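Local coordinates for protein alcohol oxidase (Myceliophthora thermophila, PDB 6F74) that binds FAD and probably works as an oxygen-dependent flavoprotein oxidase of the vanillyl-alcohol oxidase (VAO) type, N-glycosylated and probably secreted, at residues K56-T60 with Y127-S133; P95-N99 with L122-P126; H338-P342 with P497-I501. All blocks are in the same frame, centred on the assembly; numbering follows the deposited sequence.

Interaction 1: residues K56-T60 with Y127-S133. With NAG (2-acetamido-2-deoxy-beta-D-glucopyranose), chain J.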
# COMPACT_ATOMS: atom_id res chain seq x y z
N LYS A 56 12.24 -18.26 -18.66
CA LYS A 56 12.14 -16.97 -17.92
C LYS A 56 11.15 -15.99 -18.54
O LYS A 56 10.54 -15.21 -17.82
CB LYS A 56 13.51 -16.34 -17.76
CG LYS A 56 14.40 -17.12 -16.80
CD LYS A 56 15.81 -16.55 -16.80
CE LYS A 56 16.80 -17.40 -16.00
NZ LYS A 56 16.95 -16.86 -14.67
N LEU A 57 10.97 -16.01 -19.86
CA LEU A 57 10.00 -15.13 -20.52
C LEU A 57 8.64 -15.82 -20.50
O LEU A 57 8.49 -16.88 -21.06
CB LEU A 57 10.41 -14.83 -21.96
CG LEU A 57 9.47 -13.93 -22.78
CD1 LEU A 57 9.41 -12.52 -22.25
CD2 LEU A 57 9.81 -13.98 -24.27
N ILE A 58 7.66 -15.19 -19.88
CA ILE A 58 6.32 -15.75 -19.80
C ILE A 58 5.38 -14.88 -20.61
O ILE A 58 5.35 -13.67 -20.42
CB ILE A 58 5.87 -15.81 -18.35
CG1 ILE A 58 6.78 -16.77 -17.55
CG2 ILE A 58 4.40 -16.25 -18.24
CD1 ILE A 58 6.69 -16.60 -16.03
N LYS A 59 4.64 -15.50 -21.53
CA LYS A 59 3.54 -14.84 -22.21
C LYS A 59 2.40 -14.89 -21.23
O LYS A 59 2.00 -15.97 -20.79
CB LYS A 59 3.14 -15.53 -23.50
CG LYS A 59 1.99 -14.80 -24.19
CD LYS A 59 1.58 -15.48 -25.48
CE LYS A 59 0.69 -14.60 -26.34
NZ LYS A 59 -0.31 -13.84 -25.53
N THR A 60 1.89 -13.73 -20.83
CA THR A 60 0.96 -13.71 -19.74
C THR A 60 -0.39 -14.19 -20.22
O THR A 60 -0.69 -14.17 -21.45
CB THR A 60 0.86 -12.32 -19.09
OG1 THR A 60 0.29 -11.36 -20.00
CG2 THR A 60 2.25 -11.88 -18.58
N TYR A 127 1.54 -7.85 -21.05
CA TYR A 127 1.39 -8.89 -22.06
C TYR A 127 2.51 -9.94 -21.99
O TYR A 127 2.29 -11.13 -22.27
CB TYR A 127 1.31 -8.20 -23.42
CG TYR A 127 0.92 -9.05 -24.61
CD1 TYR A 127 -0.43 -9.27 -24.94
CD2 TYR A 127 1.89 -9.58 -25.44
CE1 TYR A 127 -0.79 -10.00 -26.04
CE2 TYR A 127 1.54 -10.35 -26.53
CZ TYR A 127 0.21 -10.54 -26.85
OH TYR A 127 -0.05 -11.31 -27.95
N TYR A 128 3.71 -9.52 -21.62
CA TYR A 128 4.80 -10.45 -21.31
C TYR A 128 5.36 -10.12 -19.96
O TYR A 128 5.32 -8.96 -19.55
CB TYR A 128 5.94 -10.35 -22.34
CG TYR A 128 5.71 -11.07 -23.65
CD1 TYR A 128 5.88 -12.45 -23.74
CD2 TYR A 128 5.36 -10.38 -24.78
CE1 TYR A 128 5.71 -13.12 -24.96
CE2 TYR A 128 5.17 -11.02 -25.99
CZ TYR A 128 5.34 -12.39 -26.09
OH TYR A 128 5.13 -13.02 -27.30
N ALA A 129 5.89 -11.11 -19.27
CA ALA A 129 6.68 -10.90 -18.07
C ALA A 129 7.98 -11.67 -18.15
O ALA A 129 8.02 -12.76 -18.72
CB ALA A 129 5.90 -11.35 -16.84
N VAL A 130 9.05 -11.10 -17.60
CA VAL A 130 10.31 -11.83 -17.40
C VAL A 130 10.39 -12.20 -15.92
O VAL A 130 10.39 -11.33 -15.05
CB VAL A 130 11.50 -10.97 -17.82
CG1 VAL A 130 12.82 -11.64 -17.45
CG2 VAL A 130 11.45 -10.71 -19.32
N ASN A 131 10.43 -13.50 -15.64
CA ASN A 131 10.63 -14.01 -14.30
C ASN A 131 12.12 -13.83 -13.95
O ASN A 131 12.92 -14.74 -14.14
CB ASN A 131 10.19 -15.49 -14.21
CG ASN A 131 10.48 -16.12 -12.87
OD1 ASN A 131 10.74 -15.42 -11.91
ND2 ASN A 131 10.44 -17.46 -12.82
N ALA A 132 12.46 -12.62 -13.50
CA ALA A 132 13.86 -12.22 -13.32
C ALA A 132 14.36 -12.66 -11.96
O ALA A 132 13.76 -12.31 -10.95
CB ALA A 132 13.98 -10.70 -13.43
N SER A 133 15.43 -13.45 -11.95
CA SER A 133 16.07 -13.92 -10.70
C SER A 133 17.55 -13.54 -10.55
O SER A 133 18.14 -13.85 -9.54
CB SER A 133 15.89 -15.45 -10.53
OG SER A 133 16.39 -16.13 -11.67
C1 NAG J . 10.70 -18.31 -11.69
C2 NAG J . 9.92 -19.61 -11.71
C3 NAG J . 10.23 -20.38 -10.44
C4 NAG J . 11.70 -20.77 -10.40
C5 NAG J . 12.50 -19.48 -10.45
C6 NAG J . 13.99 -19.83 -10.59
C7 NAG J . 7.72 -19.44 -12.81
C8 NAG J . 6.27 -19.13 -12.58
N2 NAG J . 8.49 -19.35 -11.72
O3 NAG J . 9.39 -21.53 -10.34
O4 NAG J . 12.00 -21.54 -9.19
O5 NAG J . 12.10 -18.63 -11.56
O6 NAG J . 14.74 -18.62 -10.77
O7 NAG J . 8.15 -19.75 -13.91
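A glycosylated asparagine ends one strand of this two-strand ladder: N131 ND2 is bonded covalently to NAG C1 at 1.4 Å, while the backbone N131 N still donates to K56 O at 2.8 Å. N131 is also the centre of an inverse gamma turn, where the chain leaves the strand just beside the sugar. Strands 57-59 and 128-131 run antiparallel, their axes 4.7 Å apart at 150°. Around the central hydrogen-bonded pair, I58 N reaches A129 O at 2.7 Å and A129 N reaches I58 O at 2.9 Å; T60 N to Y127 O at 3.0 Å continues the ladder past the strand ends. L57, K59, Y128 and V130 share one face of the sheet. There L57 CD1 lies 3.8 Å from Y128 CD1 and 4.0 Å from V130 CG2, and helix 42-52 packs over them, W45 stacking on the Y128 ring. I58 and A129 point to the other face. K59 NZ sits 4.1 Å from the centroid of the Y127 ring, an off-centre cation-pi contact made by an exposed lysine. At the glycan end K56 NZ lies 3.1 Å from S133 OG and has D137 as salt-bridge partner. Beyond strand 128-131, strand 171-174 continues the sheet in parallel. The result is an antiparallel edge strand added to a small mixed sheet, with segment 127-133 belonging to the FAD-binding PCMH-type domain characteristic of VAO-family flavoproteins.

Interaction 2: residues P95-N99 with L122-P126. With FAD (flavin-adenine dinucleotide), chain I.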
# COMPACT_ATOMS: atom_id res chain seq x y z
N PRO A 95 2.57 -14.03 -12.51
CA PRO A 95 3.18 -12.75 -12.91
C PRO A 95 2.24 -11.58 -13.06
O PRO A 95 2.67 -10.45 -12.89
CB PRO A 95 3.82 -13.07 -14.26
CG PRO A 95 3.29 -14.38 -14.70
CD PRO A 95 2.95 -15.11 -13.45
N ILE A 96 0.98 -11.82 -13.41
CA ILE A 96 -0.03 -10.76 -13.46
C ILE A 96 -1.18 -11.01 -12.46
O ILE A 96 -2.31 -10.55 -12.64
CB ILE A 96 -0.57 -10.51 -14.86
CG1 ILE A 96 -1.16 -11.78 -15.45
CG2 ILE A 96 0.57 -10.02 -15.76
CD1 ILE A 96 -2.05 -11.54 -16.64
N GLY A 97 -0.86 -11.72 -11.40
CA GLY A 97 -1.79 -11.87 -10.29
C GLY A 97 -1.80 -10.60 -9.47
O GLY A 97 -0.72 -10.06 -9.16
N ARG A 98 -3.00 -10.14 -9.12
CA ARG A 98 -3.18 -8.89 -8.43
C ARG A 98 -4.06 -9.04 -7.20
O ARG A 98 -5.19 -9.52 -7.28
CB ARG A 98 -3.83 -7.89 -9.39
CG ARG A 98 -2.93 -7.53 -10.57
CD ARG A 98 -1.86 -6.55 -10.17
NE ARG A 98 -0.95 -6.26 -11.27
CZ ARG A 98 0.08 -7.03 -11.65
NH1 ARG A 98 0.34 -8.18 -11.05
NH2 ARG A 98 0.82 -6.67 -12.70
N ASN A 99 -3.53 -8.67 -6.04
CA ASN A 99 -4.31 -8.72 -4.81
C ASN A 99 -5.55 -7.79 -4.90
O ASN A 99 -6.65 -8.19 -4.61
CB ASN A 99 -3.45 -8.30 -3.63
CG ASN A 99 -2.73 -9.46 -3.00
OD1 ASN A 99 -2.96 -9.74 -1.84
ND2 ASN A 99 -1.86 -10.12 -3.74
N LEU A 122 -7.07 -9.31 -21.30
CA LEU A 122 -5.93 -8.94 -20.47
C LEU A 122 -6.14 -7.56 -19.84
O LEU A 122 -5.88 -7.34 -18.65
CB LEU A 122 -4.65 -8.98 -21.32
CG LEU A 122 -3.31 -9.02 -20.59
CD1 LEU A 122 -3.07 -10.18 -19.66
CD2 LEU A 122 -2.22 -9.11 -21.64
N GLY A 123 -6.65 -6.65 -20.66
CA GLY A 123 -6.86 -5.28 -20.26
C GLY A 123 -5.55 -4.53 -20.19
O GLY A 123 -4.76 -4.53 -21.15
N SER A 124 -5.34 -3.89 -19.05
CA SER A 124 -4.18 -3.10 -18.80
C SER A 124 -3.08 -3.90 -18.08
O SER A 124 -2.11 -3.32 -17.60
CB SER A 124 -4.58 -1.88 -17.98
OG SER A 124 -5.22 -2.26 -16.76
N LEU A 125 -3.22 -5.21 -17.99
CA LEU A 125 -2.18 -6.02 -17.40
C LEU A 125 -1.12 -6.27 -18.45
O LEU A 125 -1.46 -6.35 -19.62
CB LEU A 125 -2.74 -7.35 -16.89
CG LEU A 125 -3.74 -7.28 -15.74
CD1 LEU A 125 -4.23 -8.66 -15.37
CD2 LEU A 125 -3.14 -6.65 -14.51
N PRO A 126 0.16 -6.39 -18.05
CA PRO A 126 1.26 -6.68 -18.97
C PRO A 126 1.06 -7.93 -19.81
O PRO A 126 0.51 -8.93 -19.34
CB PRO A 126 2.47 -6.89 -18.03
CG PRO A 126 2.14 -6.10 -16.84
CD PRO A 126 0.65 -6.23 -16.67
PA FAD I . 3.84 -3.95 -6.43
O1A FAD I . 2.45 -3.95 -7.05
O2A FAD I . 4.74 -5.09 -6.80
O5B FAD I . 4.52 -2.58 -6.80
C5B FAD I . 3.98 -1.38 -6.31
C4B FAD I . 4.62 -0.22 -7.04
O4B FAD I . 5.99 -0.22 -6.70
C3B FAD I . 4.57 -0.26 -8.55
O3B FAD I . 4.60 1.09 -9.02
C2B FAD I . 5.89 -0.90 -8.94
O2B FAD I . 6.43 -0.46 -10.19
C1B FAD I . 6.80 -0.42 -7.85
N9A FAD I . 7.90 -1.32 -7.48
C8A FAD I . 7.79 -2.49 -6.85
N7A FAD I . 9.01 -3.03 -6.63
C5A FAD I . 9.90 -2.18 -7.12
C6A FAD I . 11.36 -2.17 -7.19
N6A FAD I . 12.02 -3.22 -6.66
N1A FAD I . 11.95 -1.10 -7.80
C2A FAD I . 11.21 -0.08 -8.31
N3A FAD I . 9.86 -0.02 -8.25
C4A FAD I . 9.17 -1.04 -7.67
N1 FAD I . 0.57 -0.85 3.08
C2 FAD I . 0.84 -0.39 4.32
O2 FAD I . 1.40 0.73 4.45
N3 FAD I . 0.54 -1.11 5.43
C4 FAD I . -0.06 -2.31 5.37
O4 FAD I . -0.35 -2.96 6.40
C4X FAD I . -0.40 -2.87 4.05
N5 FAD I . -1.01 -4.07 3.93
C5X FAD I . -1.30 -4.57 2.70
C6 FAD I . -1.92 -5.81 2.60
C7 FAD I . -2.22 -6.37 1.37
C7M FAD I . -2.91 -7.71 1.44
C8 FAD I . -1.87 -5.64 0.12
C8M FAD I . -2.12 -6.20 -1.27
C9 FAD I . -1.27 -4.39 0.22
C9A FAD I . -0.96 -3.81 1.46
N10 FAD I . -0.32 -2.54 1.60
C10 FAD I . -0.04 -2.05 2.88
C1' FAD I . -0.02 -1.67 0.45
C2' FAD I . 1.36 -1.64 -0.13
O2' FAD I . 2.14 -0.77 0.68
C3' FAD I . 1.31 -1.07 -1.55
O3' FAD I . 0.32 -1.74 -2.35
C4' FAD I . 2.66 -1.13 -2.23
O4' FAD I . 2.56 -0.57 -3.55
C5' FAD I . 3.19 -2.56 -2.30
O5' FAD I . 4.46 -2.59 -2.93
P FAD I . 4.77 -3.95 -3.68
O1P FAD I . 4.47 -5.11 -2.77
O2P FAD I . 6.13 -3.80 -4.27
O3P FAD I . 3.62 -3.90 -4.82
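The I96 side chain points into the other segment and overlaps L122, L125 and P126, its CD1 lying 3.5 Å from L122 CD1 and 3.8 Å from L125 CD1. The receiving surface is a type II' beta turn, L122 to L125, with G123 at its second position, where positive phi favours glycine. The turn leads through P126 into strand 128-131 of the FAD-binding region. I96 CG2 reaches P126 CD at 3.9 Å, so the isoleucine touches residues at both ends of the turn and the proline after it. No hydrogen bond crosses between these two loop segments. R98 adds to the contact, its guanidinium lying close to L125 and P126, while its charge is met by salt bridges to D166 and E172. N99, in the FAD pocket, has its CB 3.4 Å from the flavin methyl C8M. Within its own segment R98 NH1 donates to G97 O at 2.9 Å. Toward the turn, R98 NE lies 3.9 Å from L125 CD2 and R98 NH2 4.0 Å from P126 CD.

Interaction 3: residues H338-P342 with P497-I501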
# COMPACT_ATOMS: atom_id res chain seq x y z
N HIS A 338 -12.50 10.02 17.51
CA HIS A 338 -11.56 10.66 16.61
C HIS A 338 -10.86 11.85 17.30
O HIS A 338 -9.66 12.02 17.16
CB HIS A 338 -12.21 11.10 15.29
CG HIS A 338 -12.32 9.99 14.28
ND1 HIS A 338 -13.12 8.89 14.46
CD2 HIS A 338 -11.76 9.84 13.06
CE1 HIS A 338 -13.02 8.09 13.42
NE2 HIS A 338 -12.19 8.65 12.55
N GLN A 339 -11.62 12.65 18.05
CA GLN A 339 -11.03 13.77 18.81
C GLN A 339 -10.01 13.37 19.88
O GLN A 339 -9.20 14.20 20.29
CB GLN A 339 -12.12 14.59 19.50
CG GLN A 339 -13.10 15.28 18.57
CD GLN A 339 -14.04 16.18 19.35
OE1 GLN A 339 -14.95 15.70 20.00
NE2 GLN A 339 -13.83 17.48 19.27
N GLN A 340 -10.09 12.12 20.37
CA GLN A 340 -9.19 11.64 21.40
C GLN A 340 -7.88 11.05 20.85
O GLN A 340 -6.95 10.78 21.63
CB GLN A 340 -9.87 10.57 22.25
CG GLN A 340 -11.14 11.01 22.92
CD GLN A 340 -10.96 12.28 23.74
OE1 GLN A 340 -9.99 12.42 24.49
NE2 GLN A 340 -11.88 13.21 23.58
N LEU A 341 -7.80 10.86 19.53
CA LEU A 341 -6.67 10.13 18.97
C LEU A 341 -5.33 10.79 19.17
O LEU A 341 -4.35 10.10 19.45
CB LEU A 341 -6.91 9.77 17.47
CG LEU A 341 -8.05 8.78 17.20
CD1 LEU A 341 -8.07 8.44 15.72
CD2 LEU A 341 -7.97 7.53 18.06
N PRO A 342 -5.27 12.14 19.05
CA PRO A 342 -3.96 12.75 19.23
C PRO A 342 -3.39 12.57 20.63
O PRO A 342 -2.19 12.33 20.77
CB PRO A 342 -4.20 14.23 18.87
CG PRO A 342 -5.36 14.18 17.94
CD PRO A 342 -6.24 13.08 18.46
N PRO A 497 -1.12 12.60 13.37
CA PRO A 497 -0.83 11.35 14.08
C PRO A 497 -1.56 10.15 13.50
O PRO A 497 -1.14 9.02 13.76
CB PRO A 497 -1.28 11.62 15.52
CG PRO A 497 -2.17 12.80 15.46
CD PRO A 497 -1.97 13.50 14.16
N PHE A 498 -2.61 10.38 12.73
CA PHE A 498 -3.36 9.31 12.12
C PHE A 498 -3.90 9.65 10.75
O PHE A 498 -3.89 10.80 10.33
CB PHE A 498 -4.49 8.84 13.05
CG PHE A 498 -5.64 9.81 13.20
CD1 PHE A 498 -5.62 10.78 14.20
CD2 PHE A 498 -6.77 9.70 12.41
CE1 PHE A 498 -6.68 11.65 14.35
CE2 PHE A 498 -7.84 10.56 12.57
CZ PHE A 498 -7.80 11.54 13.54
N VAL A 499 -4.34 8.61 10.05
CA VAL A 499 -4.94 8.71 8.73
C VAL A 499 -6.36 8.17 8.79
O VAL A 499 -6.63 7.20 9.48
CB VAL A 499 -4.13 7.91 7.69
CG1 VAL A 499 -4.69 8.13 6.29
CG2 VAL A 499 -2.66 8.33 7.75
N MET A 500 -7.27 8.85 8.08
CA MET A 500 -8.62 8.31 7.83
C MET A 500 -8.65 7.82 6.41
O MET A 500 -8.20 8.54 5.49
CB MET A 500 -9.69 9.37 8.05
CG MET A 500 -9.81 9.82 9.49
SD MET A 500 -10.80 11.27 9.80
CE MET A 500 -12.46 10.67 9.59
N ILE A 501 -9.12 6.59 6.22
CA ILE A 501 -9.38 6.02 4.92
C ILE A 501 -10.87 5.70 4.84
O ILE A 501 -11.44 5.12 5.76
CB ILE A 501 -8.56 4.75 4.71
CG1 ILE A 501 -7.08 5.12 4.75
CG2 ILE A 501 -8.90 4.07 3.39
CD1 ILE A 501 -6.11 3.98 4.54
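This is a buried helix-on-sheet contact, made by helix 328-346 where it packs against strand 498-503 of the seven-stranded antiparallel sheet. The short helix and strand segments run nearly antiparallel, at 154°, with axes 10.3 Å apart at closest approach; side chains fill the space between them and no hydrogen bond crosses. F498 is the central piece. Its ring takes L341 CD1 over one face, 3.5 Å from the ring centroid and only 2° off the normal, a well-centred CH-pi contact, and L341 CB is 3.6 Å from F498 CE1. P342 extends the apolar surface, its CB 4.2 Å from P497 CG. On the other flank H338 meets the aromatic ring obliquely, with H338 CD2 4.0 Å from F498 CE2. M500 CE comes within 3.6 Å of H338 NE2, and M500 SD lies 4.7 Å from the imidazole centroid, at the ring's edge, in a sulfur-aromatic contact. H338 ND1 is hydrogen-bonded to I334 O in its own helix. F498 and M500 point toward the helix, whereas V499 and I501 alternate with them along the strand. I455 of helix 448-458 also touches H338 and M500, so two helices share this layer. Helices packed on one face of a large antiparallel sheet are characteristic of the substrate-domain architecture of VAO-type flavoproteins.

In the fold
Interactions 1 and 2 are neighbours, 12 Å apart between centres, and interaction 2 is nested inside the chain loop closed by interaction 1. They touch directly: T60 OG1 and P126 O are 2.5 Å apart, probably hydrogen-bonded, and A129 CB packs on P95 CB at 3.7 Å. Interaction 3 lies beyond the chain's centre, about 43 and 35 Å from the centres of interactions 1 and 2. Chemistry follows place. Interaction 1, partly buried and sugar-bearing, rests on backbone hydrogen bonds, with apolar contacts on one face and a lysine cation-pi contact; interaction 2 is a buried loop-to-loop apolar contact edged by an arginine; interaction 3, also buried, joins helix and sheet through apolar, aromatic and sulfur contacts.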